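Local coordinates for protein hypothetical methylmalonyl-CoA decarboxylase alpha subunit (Sulfolobus tokodaii, PDB 1X0U) that is of unsettled function but belongs to the carboxyl transferase family, of the ClpP/crotonase clan, and assembles from six protein chains, at residues E20-G25 against R75-G80; Q32-K37 against Q98-L103; T92-A97 against V116-L121; K155-A160 against V179-L184. One frame throughout, in Å; residues are numbered along the deposited sequence.

Contact 1: residues E20-G25 against R75-G80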
loop_
_atom_site.group_PDB
_atom_site.type_symbol
_atom_site.label_atom_id
_atom_site.label_comp_id
_atom_site.label_asym_id
_atom_site.label_seq_id
_atom_site.Cartn_x
_atom_site.Cartn_y
_atom_site.Cartn_z
ATOM N N GLU A 20 19.804 7.784 45.542
ATOM C CA GLU A 20 19.028 7.955 46.761
ATOM C C GLU A 20 18.724 9.444 46.931
ATOM O O GLU A 20 17.693 9.819 47.480
ATOM C CB GLU A 20 19.811 7.411 47.960
ATOM C CG GLU A 20 19.698 5.883 48.184
ATOM C CD GLU A 20 20.003 5.036 46.939
ATOM O OE1 GLU A 20 20.761 4.043 47.051
ATOM O OE2 GLU A 20 19.477 5.349 45.849
ATOM N N LYS A 21 19.624 10.291 46.438
ATOM C CA LYS A 21 19.435 11.738 46.501
ATOM C C LYS A 21 18.357 12.150 45.496
ATOM O O LYS A 21 17.481 12.961 45.794
ATOM C CB LYS A 21 20.742 12.451 46.154
ATOM C CG LYS A 21 20.613 13.959 45.971
ATOM C CD LYS A 21 21.902 14.554 45.410
ATOM C CE LYS A 21 21.754 16.037 45.102
ATOM N NZ LYS A 21 21.509 16.841 46.331
ATOM N N ALA A 22 18.437 11.587 44.297
ATOM C CA ALA A 22 17.482 11.895 43.238
ATOM C C ALA A 22 16.076 11.453 43.624
ATOM O O ALA A 22 15.101 12.159 43.353
ATOM C CB ALA A 22 17.910 11.218 41.930
ATOM N N TYR A 23 15.974 10.299 44.276
ATOM C CA TYR A 23 14.672 9.779 44.672
ATOM C C TYR A 23 13.920 10.676 45.651
ATOM O O TYR A 23 12.700 10.761 45.588
ATOM C CB TYR A 23 14.810 8.361 45.247
ATOM C CG TYR A 23 15.380 7.365 44.258
ATOM C CD1 TYR A 23 15.310 7.600 42.882
ATOM C CD2 TYR A 23 15.976 6.178 44.693
ATOM C CE1 TYR A 23 15.822 6.685 41.965
ATOM C CE2 TYR A 23 16.486 5.251 43.781
ATOM C CZ TYR A 23 16.408 5.517 42.419
ATOM O OH TYR A 23 16.932 4.624 41.517
ATOM N N LYS A 24 14.645 11.357 46.534
ATOM C CA LYS A 24 14.026 12.245 47.524
ATOM C C LYS A 24 13.307 13.444 46.910
ATOM O O LYS A 24 12.501 14.092 47.572
ATOM C CB LYS A 24 15.078 12.759 48.515
ATOM C CG LYS A 24 15.478 11.768 49.602
ATOM C CD LYS A 24 14.516 11.828 50.786
ATOM C CE LYS A 24 14.859 10.794 51.859
ATOM N NZ LYS A 24 14.457 9.404 51.474
ATOM N N GLY A 25 13.598 13.741 45.652
ATOM C CA GLY A 25 12.964 14.877 45.012
ATOM C C GLY A 25 13.248 16.146 45.793
ATOM O O GLY A 25 14.401 16.465 46.070
ATOM N N ARG A 75 19.112 22.762 40.686
ATOM C CA ARG A 75 19.188 21.629 39.774
ATOM C C ARG A 75 18.757 20.311 40.423
ATOM O O ARG A 75 19.584 19.558 40.947
ATOM C CB ARG A 75 20.601 21.494 39.194
ATOM C CG ARG A 75 20.775 22.169 37.836
ATOM C CD ARG A 75 20.640 23.670 37.943
ATOM N NE ARG A 75 20.493 24.336 36.646
ATOM C CZ ARG A 75 21.376 24.276 35.650
ATOM N NH1 ARG A 75 21.141 24.925 34.518
ATOM N NH2 ARG A 75 22.489 23.566 35.777
ATOM N N PHE A 76 17.457 20.044 40.384
ATOM C CA PHE A 76 16.914 18.815 40.945
ATOM C C PHE A 76 17.009 17.712 39.901
ATOM O O PHE A 76 16.559 17.890 38.776
ATOM C CB PHE A 76 15.445 19.010 41.316
ATOM C CG PHE A 76 15.223 19.891 42.507
ATOM C CD1 PHE A 76 15.376 19.389 43.794
ATOM C CD2 PHE A 76 14.821 21.215 42.343
ATOM C CE1 PHE A 76 15.123 20.192 44.907
ATOM C CE2 PHE A 76 14.566 22.027 43.449
ATOM C CZ PHE A 76 14.715 21.514 44.732
ATOM N N TYR A 77 17.596 16.578 40.258
ATOM C CA TYR A 77 17.699 15.465 39.312
ATOM C C TYR A 77 16.304 15.049 38.841
ATOM O O TYR A 77 15.405 14.856 39.659
ATOM C CB TYR A 77 18.370 14.259 39.964
ATOM C CG TYR A 77 19.857 14.402 40.182
ATOM C CD1 TYR A 77 20.712 14.697 39.120
ATOM C CD2 TYR A 77 20.417 14.187 41.442
ATOM C CE1 TYR A 77 22.093 14.769 39.305
ATOM C CE2 TYR A 77 21.785 14.255 41.641
ATOM C CZ TYR A 77 22.620 14.544 40.572
ATOM O OH TYR A 77 23.978 14.609 40.784
ATOM N N GLY A 78 16.130 14.909 37.529
ATOM C CA GLY A 78 14.839 14.510 36.995
ATOM C C GLY A 78 13.964 15.678 36.577
ATOM O O GLY A 78 12.960 15.491 35.889
ATOM N N ASP A 79 14.346 16.877 37.008
ATOM C CA ASP A 79 13.642 18.115 36.677
ATOM C C ASP A 79 12.144 18.150 36.992
ATOM O O ASP A 79 11.398 18.903 36.367
ATOM C CB ASP A 79 13.849 18.449 35.194
ATOM C CG ASP A 79 13.567 19.915 34.873
ATOM O OD1 ASP A 79 13.157 20.202 33.739
ATOM O OD2 ASP A 79 13.766 20.787 35.741
ATOM N N GLY A 80 11.698 17.334 37.945
ATOM C CA GLY A 80 10.293 17.344 38.321
ATOM C C GLY A 80 9.337 16.279 37.797
ATOM O O GLY A 80 8.136 16.352 38.064
HETATM O O HOH W 1 15.207 14.761 42.533
#

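Contact 2: residues Q32-K37 against Q98-L103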
loop_
_atom_site.group_PDB
_atom_site.type_symbol
_atom_site.label_atom_id
_atom_site.label_comp_id
_atom_site.label_asym_id
_atom_site.label_seq_id
_atom_site.Cartn_x
_atom_site.Cartn_y
_atom_site.Cartn_z
ATOM N N GLN A 32 6.737 15.155 53.262
ATOM C CA GLN A 32 5.875 15.052 54.442
ATOM C C GLN A 32 4.745 16.059 54.264
ATOM O O GLN A 32 3.610 15.825 54.658
ATOM C CB GLN A 32 6.649 15.382 55.721
ATOM C CG GLN A 32 5.864 15.064 56.978
ATOM C CD GLN A 32 6.459 15.676 58.231
ATOM O OE1 GLN A 32 6.622 16.898 58.326
ATOM N NE2 GLN A 32 6.779 14.829 59.206
ATOM N N PHE A 33 5.079 17.187 53.653
ATOM C CA PHE A 33 4.111 18.234 53.386
ATOM C C PHE A 33 3.069 17.741 52.366
ATOM O O PHE A 33 1.875 18.056 52.471
ATOM C CB PHE A 33 4.844 19.459 52.852
ATOM C CG PHE A 33 3.940 20.560 52.427
ATOM C CD1 PHE A 33 3.068 21.146 53.337
ATOM C CD2 PHE A 33 3.952 21.019 51.115
ATOM C CE1 PHE A 33 2.230 22.176 52.949
ATOM C CE2 PHE A 33 3.115 22.055 50.716
ATOM C CZ PHE A 33 2.249 22.635 51.638
ATOM N N GLN A 34 3.536 16.976 51.380
ATOM C CA GLN A 34 2.662 16.412 50.361
ATOM C C GLN A 34 1.723 15.451 51.082
ATOM O O GLN A 34 0.510 15.469 50.890
ATOM C CB GLN A 34 3.485 15.639 49.324
ATOM C CG GLN A 34 2.630 14.899 48.303
ATOM C CD GLN A 34 2.338 15.712 47.058
ATOM O OE1 GLN A 34 2.068 16.914 47.124
ATOM N NE2 GLN A 34 2.385 15.050 45.910
ATOM N N HIS A 35 2.311 14.616 51.925
ATOM C CA HIS A 35 1.566 13.644 52.704
ATOM C C HIS A 35 0.538 14.275 53.634
ATOM O O HIS A 35 -0.549 13.736 53.813
ATOM C CB HIS A 35 2.542 12.789 53.515
ATOM C CG HIS A 35 3.250 11.752 52.701
ATOM N ND1 HIS A 35 4.410 11.136 53.122
ATOM C CD2 HIS A 35 2.947 11.202 51.501
ATOM C CE1 HIS A 35 4.790 10.251 52.216
ATOM N NE2 HIS A 35 3.919 10.272 51.222
ATOM N N SER A 36 0.872 15.420 54.219
ATOM C CA SER A 36 -0.041 16.075 55.151
ATOM C C SER A 36 -1.306 16.620 54.484
ATOM O O SER A 36 -2.260 16.997 55.162
ATOM C CB SER A 36 0.688 17.189 55.911
ATOM O OG SER A 36 1.125 18.216 55.032
ATOM N N LYS A 37 -1.309 16.650 53.154
ATOM C CA LYS A 37 -2.465 17.124 52.388
ATOM C C LYS A 37 -3.350 15.939 52.016
ATOM O O LYS A 37 -4.488 16.112 51.584
ATOM C CB LYS A 37 -2.014 17.815 51.097
ATOM C CG LYS A 37 -1.295 19.148 51.279
ATOM C CD LYS A 37 -0.792 19.672 49.926
ATOM C CE LYS A 37 -0.192 21.068 50.037
ATOM N NZ LYS A 37 0.373 21.529 48.734
ATOM N N GLN A 98 4.554 13.365 37.783
ATOM C CA GLN A 98 5.155 14.636 38.132
ATOM C C GLN A 98 5.335 14.696 39.645
ATOM O O GLN A 98 4.485 14.228 40.404
ATOM C CB GLN A 98 4.273 15.781 37.632
ATOM C CG GLN A 98 4.156 15.826 36.110
ATOM C CD GLN A 98 3.210 16.904 35.620
ATOM O OE1 GLN A 98 2.045 16.962 36.027
ATOM N NE2 GLN A 98 3.700 17.762 34.731
ATOM N N ASP A 99 6.463 15.243 40.076
ATOM C CA ASP A 99 6.764 15.358 41.496
ATOM C C ASP A 99 6.506 16.790 41.937
ATOM O O ASP A 99 7.300 17.686 41.643
ATOM C CB ASP A 99 8.222 15.003 41.752
ATOM C CG ASP A 99 8.522 14.827 43.216
ATOM O OD1 ASP A 99 7.794 15.420 44.040
ATOM O OD2 ASP A 99 9.487 14.108 43.536
ATOM N N PHE A 100 5.398 16.998 42.644
ATOM C CA PHE A 100 5.018 18.329 43.106
ATOM C C PHE A 100 6.057 18.975 44.025
ATOM O O PHE A 100 6.081 20.197 44.167
ATOM C CB PHE A 100 3.662 18.281 43.831
ATOM C CG PHE A 100 3.124 19.642 44.197
ATOM C CD1 PHE A 100 2.527 20.454 43.234
ATOM C CD2 PHE A 100 3.283 20.143 45.486
ATOM C CE1 PHE A 100 2.098 21.747 43.547
ATOM C CE2 PHE A 100 2.858 21.437 45.810
ATOM C CZ PHE A 100 2.265 22.243 44.839
ATOM N N THR A 101 6.915 18.164 44.638
ATOM C CA THR A 101 7.928 18.693 45.549
ATOM C C THR A 101 9.090 19.347 44.816
ATOM O O THR A 101 9.938 19.989 45.433
ATOM C CB THR A 101 8.509 17.601 46.472
ATOM O OG1 THR A 101 9.376 16.744 45.719
ATOM C CG2 THR A 101 7.385 16.775 47.093
ATOM N N VAL A 102 9.140 19.174 43.502
ATOM C CA VAL A 102 10.207 19.775 42.714
ATOM C C VAL A 102 9.640 20.979 41.979
ATOM O O VAL A 102 9.066 20.850 40.899
ATOM C CB VAL A 102 10.802 18.755 41.702
ATOM C CG1 VAL A 102 11.827 19.428 40.805
ATOM C CG2 VAL A 102 11.453 17.605 42.455
ATOM N N LEU A 103 9.788 22.152 42.584
ATOM C CA LEU A 103 9.293 23.392 41.995
ATOM C C LEU A 103 7.811 23.249 41.623
ATOM O O LEU A 103 7.414 23.444 40.467
ATOM C CB LEU A 103 10.134 23.752 40.760
ATOM C CG LEU A 103 11.648 23.889 41.003
ATOM C CD1 LEU A 103 12.409 24.037 39.677
ATOM C CD2 LEU A 103 11.906 25.096 41.899
#

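Contact 3: residues T92-A97 against V116-L121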
loop_
_atom_site.group_PDB
_atom_site.type_symbol
_atom_site.label_atom_id
_atom_site.label_comp_id
_atom_site.label_asym_id
_atom_site.label_seq_id
_atom_site.Cartn_x
_atom_site.Cartn_y
_atom_site.Cartn_z
ATOM N N THR A 92 2.784 -4.310 29.289
ATOM C CA THR A 92 3.646 -3.137 29.258
ATOM C C THR A 92 2.929 -1.806 29.038
ATOM O O THR A 92 2.195 -1.631 28.064
ATOM C CB THR A 92 4.724 -3.271 28.169
ATOM O OG1 THR A 92 5.470 -4.477 28.378
ATOM C CG2 THR A 92 5.670 -2.083 28.216
ATOM N N VAL A 93 3.132 -0.871 29.958
ATOM C CA VAL A 93 2.546 0.449 29.800
ATOM C C VAL A 93 3.574 1.485 30.236
ATOM O O VAL A 93 4.437 1.218 31.065
ATOM C CB VAL A 93 1.204 0.633 30.602
ATOM C CG1 VAL A 93 0.720 -0.700 31.157
ATOM C CG2 VAL A 93 1.358 1.685 31.678
ATOM N N PHE A 94 3.489 2.660 29.635
ATOM C CA PHE A 94 4.381 3.752 29.957
ATOM C C PHE A 94 3.655 4.725 30.867
ATOM O O PHE A 94 2.424 4.761 30.912
ATOM C CB PHE A 94 4.835 4.476 28.684
ATOM C CG PHE A 94 6.077 3.893 28.063
ATOM C CD1 PHE A 94 6.009 2.753 27.270
ATOM C CD2 PHE A 94 7.319 4.481 28.290
ATOM C CE1 PHE A 94 7.164 2.211 26.712
ATOM C CE2 PHE A 94 8.473 3.951 27.741
ATOM C CZ PHE A 94 8.401 2.819 26.953
ATOM N N ALA A 95 4.421 5.514 31.603
ATOM C CA ALA A 95 3.825 6.493 32.493
ATOM C C ALA A 95 4.826 7.547 32.911
ATOM O O ALA A 95 6.037 7.357 32.806
ATOM C CB ALA A 95 3.276 5.796 33.745
ATOM N N TYR A 96 4.294 8.679 33.350
ATOM C CA TYR A 96 5.108 9.737 33.897
ATOM C C TYR A 96 4.354 10.154 35.146
ATOM O O TYR A 96 3.123 10.073 35.201
ATOM C CB TYR A 96 5.296 10.913 32.937
ATOM C CG TYR A 96 4.065 11.707 32.593
ATOM C CD1 TYR A 96 3.417 11.528 31.369
ATOM C CD2 TYR A 96 3.574 12.681 33.464
ATOM C CE1 TYR A 96 2.323 12.299 31.024
ATOM C CE2 TYR A 96 2.476 13.459 33.122
ATOM C CZ TYR A 96 1.855 13.260 31.897
ATOM O OH TYR A 96 0.750 14.004 31.559
ATOM N N ALA A 97 5.106 10.551 36.163
ATOM C CA ALA A 97 4.527 10.982 37.423
ATOM C C ALA A 97 5.265 12.247 37.804
ATOM O O ALA A 97 6.465 12.213 38.073
ATOM C CB ALA A 97 4.724 9.908 38.486
ATOM N N VAL A 116 7.804 13.731 26.662
ATOM C CA VAL A 116 7.751 13.551 25.209
ATOM C C VAL A 116 8.467 12.259 24.823
ATOM O O VAL A 116 7.973 11.489 23.994
ATOM C CB VAL A 116 8.424 14.755 24.471
ATOM C CG1 VAL A 116 8.664 14.430 22.993
ATOM C CG2 VAL A 116 7.547 15.993 24.585
ATOM N N ARG A 117 9.632 12.031 25.430
ATOM C CA ARG A 117 10.426 10.840 25.154
ATOM C C ARG A 117 9.678 9.566 25.545
ATOM O O ARG A 117 9.803 8.542 24.877
ATOM C CB ARG A 117 11.771 10.938 25.888
ATOM C CG ARG A 117 12.518 9.625 26.089
ATOM C CD ARG A 117 12.872 8.909 24.799
ATOM N NE ARG A 117 13.836 9.632 23.982
ATOM C CZ ARG A 117 14.481 9.096 22.950
ATOM N NH1 ARG A 117 14.254 7.829 22.624
ATOM N NH2 ARG A 117 15.342 9.825 22.237
ATOM N N ALA A 118 8.902 9.634 26.625
ATOM C CA ALA A 118 8.122 8.485 27.072
ATOM C C ALA A 118 7.069 8.198 26.014
ATOM O O ALA A 118 6.881 7.055 25.611
ATOM C CB ALA A 118 7.451 8.783 28.410
ATOM N N TYR A 119 6.383 9.249 25.568
ATOM C CA TYR A 119 5.359 9.106 24.541
ATOM C C TYR A 119 5.932 8.579 23.231
ATOM O O TYR A 119 5.262 7.822 22.529
ATOM C CB TYR A 119 4.664 10.436 24.265
ATOM C CG TYR A 119 3.428 10.675 25.093
ATOM C CD1 TYR A 119 3.473 11.481 26.225
ATOM C CD2 TYR A 119 2.204 10.103 24.737
ATOM C CE1 TYR A 119 2.330 11.721 26.986
ATOM C CE2 TYR A 119 1.052 10.335 25.492
ATOM C CZ TYR A 119 1.123 11.149 26.615
ATOM O OH TYR A 119 -0.002 11.413 27.363
ATOM N N GLU A 120 7.159 8.983 22.892
ATOM C CA GLU A 120 7.775 8.521 21.644
ATOM C C GLU A 120 8.060 7.031 21.737
ATOM O O GLU A 120 7.933 6.306 20.765
ATOM C CB GLU A 120 9.096 9.252 21.356
ATOM C CG GLU A 120 9.002 10.755 21.089
ATOM C CD GLU A 120 10.371 11.359 20.756
ATOM O OE1 GLU A 120 11.388 10.851 21.277
ATOM O OE2 GLU A 120 10.432 12.339 19.987
ATOM N N LEU A 121 8.477 6.578 22.909
ATOM C CA LEU A 121 8.765 5.165 23.077
ATOM C C LEU A 121 7.467 4.355 23.071
ATOM O O LEU A 121 7.369 3.326 22.401
ATOM C CB LEU A 121 9.532 4.931 24.377
ATOM C CG LEU A 121 11.017 5.304 24.356
ATOM C CD1 LEU A 121 11.617 5.204 25.750
ATOM C CD2 LEU A 121 11.745 4.375 23.390
HETATM O O HOH W 2 -0.508 13.569 29.188
#

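Contact 4: residues K155-A160 against V179-L184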
loop_
_atom_site.group_PDB
_atom_site.type_symbol
_atom_site.label_atom_id
_atom_site.label_comp_id
_atom_site.label_asym_id
_atom_site.label_seq_id
_atom_site.Cartn_x
_atom_site.Cartn_y
_atom_site.Cartn_z
ATOM N N LYS A 155 1.758 17.730 21.085
ATOM C CA LYS A 155 2.009 17.157 19.776
ATOM C C LYS A 155 1.956 15.635 19.890
ATOM O O LYS A 155 1.332 14.962 19.073
ATOM C CB LYS A 155 3.385 17.606 19.278
ATOM C CG LYS A 155 3.418 18.057 17.833
ATOM C CD LYS A 155 3.232 16.911 16.889
ATOM C CE LYS A 155 3.532 17.333 15.455
ATOM N NZ LYS A 155 3.408 16.182 14.509
ATOM N N MET A 156 2.607 15.095 20.915
ATOM C CA MET A 156 2.626 13.658 21.113
ATOM C C MET A 156 1.226 13.113 21.444
ATOM O O MET A 156 0.882 11.997 21.059
ATOM C CB MET A 156 3.626 13.298 22.213
ATOM C CG MET A 156 5.083 13.622 21.853
ATOM S SD MET A 156 5.617 12.912 20.262
ATOM C CE MET A 156 5.356 11.177 20.572
ATOM N N ASN A 157 0.415 13.901 22.137
ATOM C CA ASN A 157 -0.932 13.461 22.483
ATOM C C ASN A 157 -1.785 13.278 21.220
ATOM O O ASN A 157 -2.533 12.316 21.104
ATOM C CB ASN A 157 -1.590 14.475 23.418
ATOM C CG ASN A 157 -0.941 14.507 24.784
ATOM O OD1 ASN A 157 -0.676 15.584 25.334
ATOM N ND2 ASN A 157 -0.691 13.329 25.349
ATOM N N VAL A 158 -1.654 14.208 20.283
ATOM C CA VAL A 158 -2.399 14.157 19.033
ATOM C C VAL A 158 -1.923 13.020 18.128
ATOM O O VAL A 158 -2.735 12.282 17.577
ATOM C CB VAL A 158 -2.289 15.503 18.284
ATOM C CG1 VAL A 158 -2.899 15.401 16.897
ATOM C CG2 VAL A 158 -2.990 16.585 19.087
ATOM N N MET A 159 -0.610 12.867 17.984
ATOM C CA MET A 159 -0.074 11.796 17.144
ATOM C C MET A 159 -0.469 10.429 17.688
ATOM O O MET A 159 -0.670 9.484 16.929
ATOM C CB MET A 159 1.455 11.855 17.089
ATOM C CG MET A 159 2.037 13.121 16.481
ATOM S SD MET A 159 1.544 13.410 14.770
ATOM C CE MET A 159 0.338 14.735 14.978
ATOM N N ALA A 160 -0.559 10.329 19.012
ATOM C CA ALA A 160 -0.892 9.071 19.663
ATOM C C ALA A 160 -2.394 8.850 19.757
ATOM O O ALA A 160 -2.852 7.738 20.040
ATOM C CB ALA A 160 -0.272 9.033 21.069
ATOM N N VAL A 179 -3.326 21.983 31.967
ATOM C CA VAL A 179 -4.673 21.500 31.740
ATOM C C VAL A 179 -4.916 20.825 30.375
ATOM O O VAL A 179 -5.731 19.908 30.260
ATOM C CB VAL A 179 -5.654 22.700 31.914
ATOM C CG1 VAL A 179 -6.578 22.815 30.730
ATOM C CG2 VAL A 179 -6.419 22.564 33.207
ATOM N N TYR A 180 -4.197 21.264 29.353
ATOM C CA TYR A 180 -4.410 20.755 28.006
ATOM C C TYR A 180 -3.971 19.357 27.591
ATOM O O TYR A 180 -4.679 18.719 26.812
ATOM C CB TYR A 180 -3.898 21.783 27.005
ATOM C CG TYR A 180 -4.816 22.971 26.913
ATOM C CD1 TYR A 180 -4.353 24.258 27.157
ATOM C CD2 TYR A 180 -6.166 22.805 26.588
ATOM C CE1 TYR A 180 -5.209 25.362 27.081
ATOM C CE2 TYR A 180 -7.032 23.896 26.509
ATOM C CZ TYR A 180 -6.548 25.174 26.753
ATOM O OH TYR A 180 -7.394 26.258 26.643
ATOM N N SER A 181 -2.824 18.874 28.065
ATOM C CA SER A 181 -2.424 17.526 27.694
ATOM C C SER A 181 -3.513 16.544 28.191
ATOM O O SER A 181 -3.907 15.623 27.477
ATOM C CB SER A 181 -1.056 17.176 28.293
ATOM O OG SER A 181 -0.598 15.915 27.823
ATOM N N PRO A 182 -3.996 16.724 29.431
ATOM C CA PRO A 182 -5.035 15.827 29.940
ATOM C C PRO A 182 -6.293 15.874 29.058
ATOM O O PRO A 182 -6.930 14.849 28.803
ATOM C CB PRO A 182 -5.283 16.364 31.346
ATOM C CG PRO A 182 -3.906 16.796 31.762
ATOM C CD PRO A 182 -3.423 17.529 30.529
ATOM N N ALA A 183 -6.637 17.067 28.583
ATOM C CA ALA A 183 -7.812 17.229 27.737
ATOM C C ALA A 183 -7.647 16.410 26.467
ATOM O O ALA A 183 -8.609 15.819 25.958
ATOM C CB ALA A 183 -8.010 18.706 27.386
ATOM N N LEU A 184 -6.417 16.377 25.964
ATOM C CA LEU A 184 -6.102 15.651 24.746
ATOM C C LEU A 184 -6.009 14.129 24.907
ATOM O O LEU A 184 -6.006 13.415 23.910
ATOM C CB LEU A 184 -4.807 16.200 24.133
ATOM C CG LEU A 184 -4.843 17.626 23.563
ATOM C CD1 LEU A 184 -3.423 18.067 23.195
ATOM C CD2 LEU A 184 -5.759 17.679 22.343
#

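Contact 1: residues E20-G25 against R75-G80
Y77 lies against the last turn of helix 8-23, its CB on A22 and the edge of its ring on K21. Two measurements define the CB contact: Y77 CB lies 3.7 Å from A22 CB, and the two CA atoms are 5.3 Å apart. With CG anti to the carbonyl carbon (chi1 -73°), the Y77 ring runs on past A22, which approaches it obliquely, and ends beside K21. There the lysine chain crosses the tyrosine at about a right angle, and K21 CD touches CE2 of Y77 at 3.8 Å, close to the ring plane and so at an edge. F76, the preceding residue, aims its ring at the backbone instead: its CD1 is 3.8 Å from G25 O. G25 has left the helix with a positive phi of 58°, and its N-H still bonds back to A22 O. The loop partner is folded as a type II beta turn from F76 to D79. F61 is set edge-to-face to Y77, and E481 of the second subunit packs on the same tyrosine. No direct hydrogen bond joins the two segments. A water bridges them, donating to A22 O at 2.7 Å and to Y77 O at 2.9 Å. The chemistry is therefore largely apolar, and the polar link is solvent-mediated: the water gives Y77 O a donor and A22 O, which already accepts from G25 N, a second.

Contact 2: residues Q32-K37 against Q98-L103
F100, on a type I beta turn from D99 to V102 that also contains an Asx turn, receives the side chains of Q34 on helix 28-35 and of K37 just after it. Van der Waals contact comes first. Q34 has its CG anti to the backbone N (chi1 174°) and bends at the next bond, which lays its amide almost parallel to the F100 ring, the planes 13° apart. Q34 OE1 then sits 3.8 Å from F100 CD2, approaching obliquely, while Q34 NE2 is 4.0 Å from F100 CB. K37, extended beyond CG, crosses the phenylalanine at about a right angle and brings NZ to 3.8 Å from F100 CE2. The cation-pi partner of this ring is K39, just beyond the helix segment.

Hydrogen bonds hold the Q34 amide and the turn, though none crosses between the segments. The Q34 amide is gripped by at least three: NE2 bonds to D134 OD2 and to L40 O, and OE1 bonds to K39 NZ, which fixes the rotation of the buried amide beside the ring. Within 32-37, S36 OG donates to F33 O at 2.7 Å. In the turn, D99 OD1 takes two donors from one face of its carboxylate: T101 OG1 at 2.7 Å and, closing the Asx turn, T101 N at 2.9 Å with an N-H...O angle of 150°.

Contact 3: residues T92-A97 against V116-L121
F94 has more surface buried here than any other residue of the pair, and its ring is the main bridge from strand 92-97 to helix 116-121. Its CB points toward the helix, and with CG beside the backbone N (chi1 -89°) the ring lies along the helix surface. One face is overlaid by backbone: A118 O stands 3.7 Å from F94 CD2, and the carbonyl carbon of L121 lies over the same ring. The far end of the ring meets the leucine side chain, F94 CZ being 3.5 Å from L121 CB. A118 is the second large contributor. Its methyl is 4.3 Å from F94 CD2, and the CA atoms of F94 and A118 are the nearest pair, 6.7 Å apart, consistent with a small side chain at this point. M504 of the second subunit packs on both F94 and L121, so this end of the contact continues into the assembly.

Y96, two residues on and on the same side of the strand, supplies the third patch. Its CE1 lies 4.1 Å from Y119 CE1, which sits at the edge of the Y96 ring, near its plane, and the two side chains run past each other at a slant. Water links their hydroxyls, at 2.7 Å from Y96 OH and 2.9 Å from Y119 OH. The axes of the two segments pass 8.4 Å apart at 171°, almost antiparallel. That is the geometry of a strand and its following helix in a beta-alpha-beta crossover, here strand 91-98, helix 109-125 and the parallel strand 129-133 of the mixed sheet.

Contact 4: residues K155-A160 against V179-L184
N157 turns its CG anti to the carbonyl carbon (chi1 -68°), and S181 sets its OG anti to the backbone N; the two torsions bring the amide oxygen and the hydroxyl together between the helices. S181 OG donates to N157 OD1 at 2.5 Å, with a C=O...O angle of 124° and the donor somewhat tilted from the carbonyl plane. The direction suits a carbonyl acceptor; the distance is notably short, and its exact value deserves caution at this resolution. One turn further along the second helix, L184 adds apolar packing alongside the bond: its CB is 3.7 Å from N157 CB, and its CD1 lies more loosely, 4.4 Å from V158 CG2. The touching residues are all buried, so this bond pairs the S181 hydroxyl with N157 OD1 away from bulk solvent. The two short segments run parallel, 1° apart, with axes 9.4 Å from each other.

F154, on the earlier part of helix 144-160, packs on Y180, S181 and L184, and I384 of the third subunit packs on Y180. Strand 166-170 lies against both helices, through Q166 at A160 and through T168 and M170 at P182, while M156 reaches helix 109-125.

How the contacts relate
The four contacts form two neighbouring pairs. Contacts 1 and 2, with centres about 13 Å apart, join at their loops: G80 O and D99 N make a probable hydrogen bond of 2.8 Å, and F76 CB packs on V102 CG1 at 3.7 Å. Their helices, 8-23 and 28-35, follow each other in sequence. Contacts 3 and 4 are likewise about 13 Å apart between centres and touch through helix packing, with Y119 CB 3.7 Å from M156 CB. Strand segment 92-97 of contact 3 runs directly into loop segment 98-103 of contact 2. Contact 1 is a surface contact centred about 34 Å from the chain centre, contact 4 a buried one about 15 Å from it.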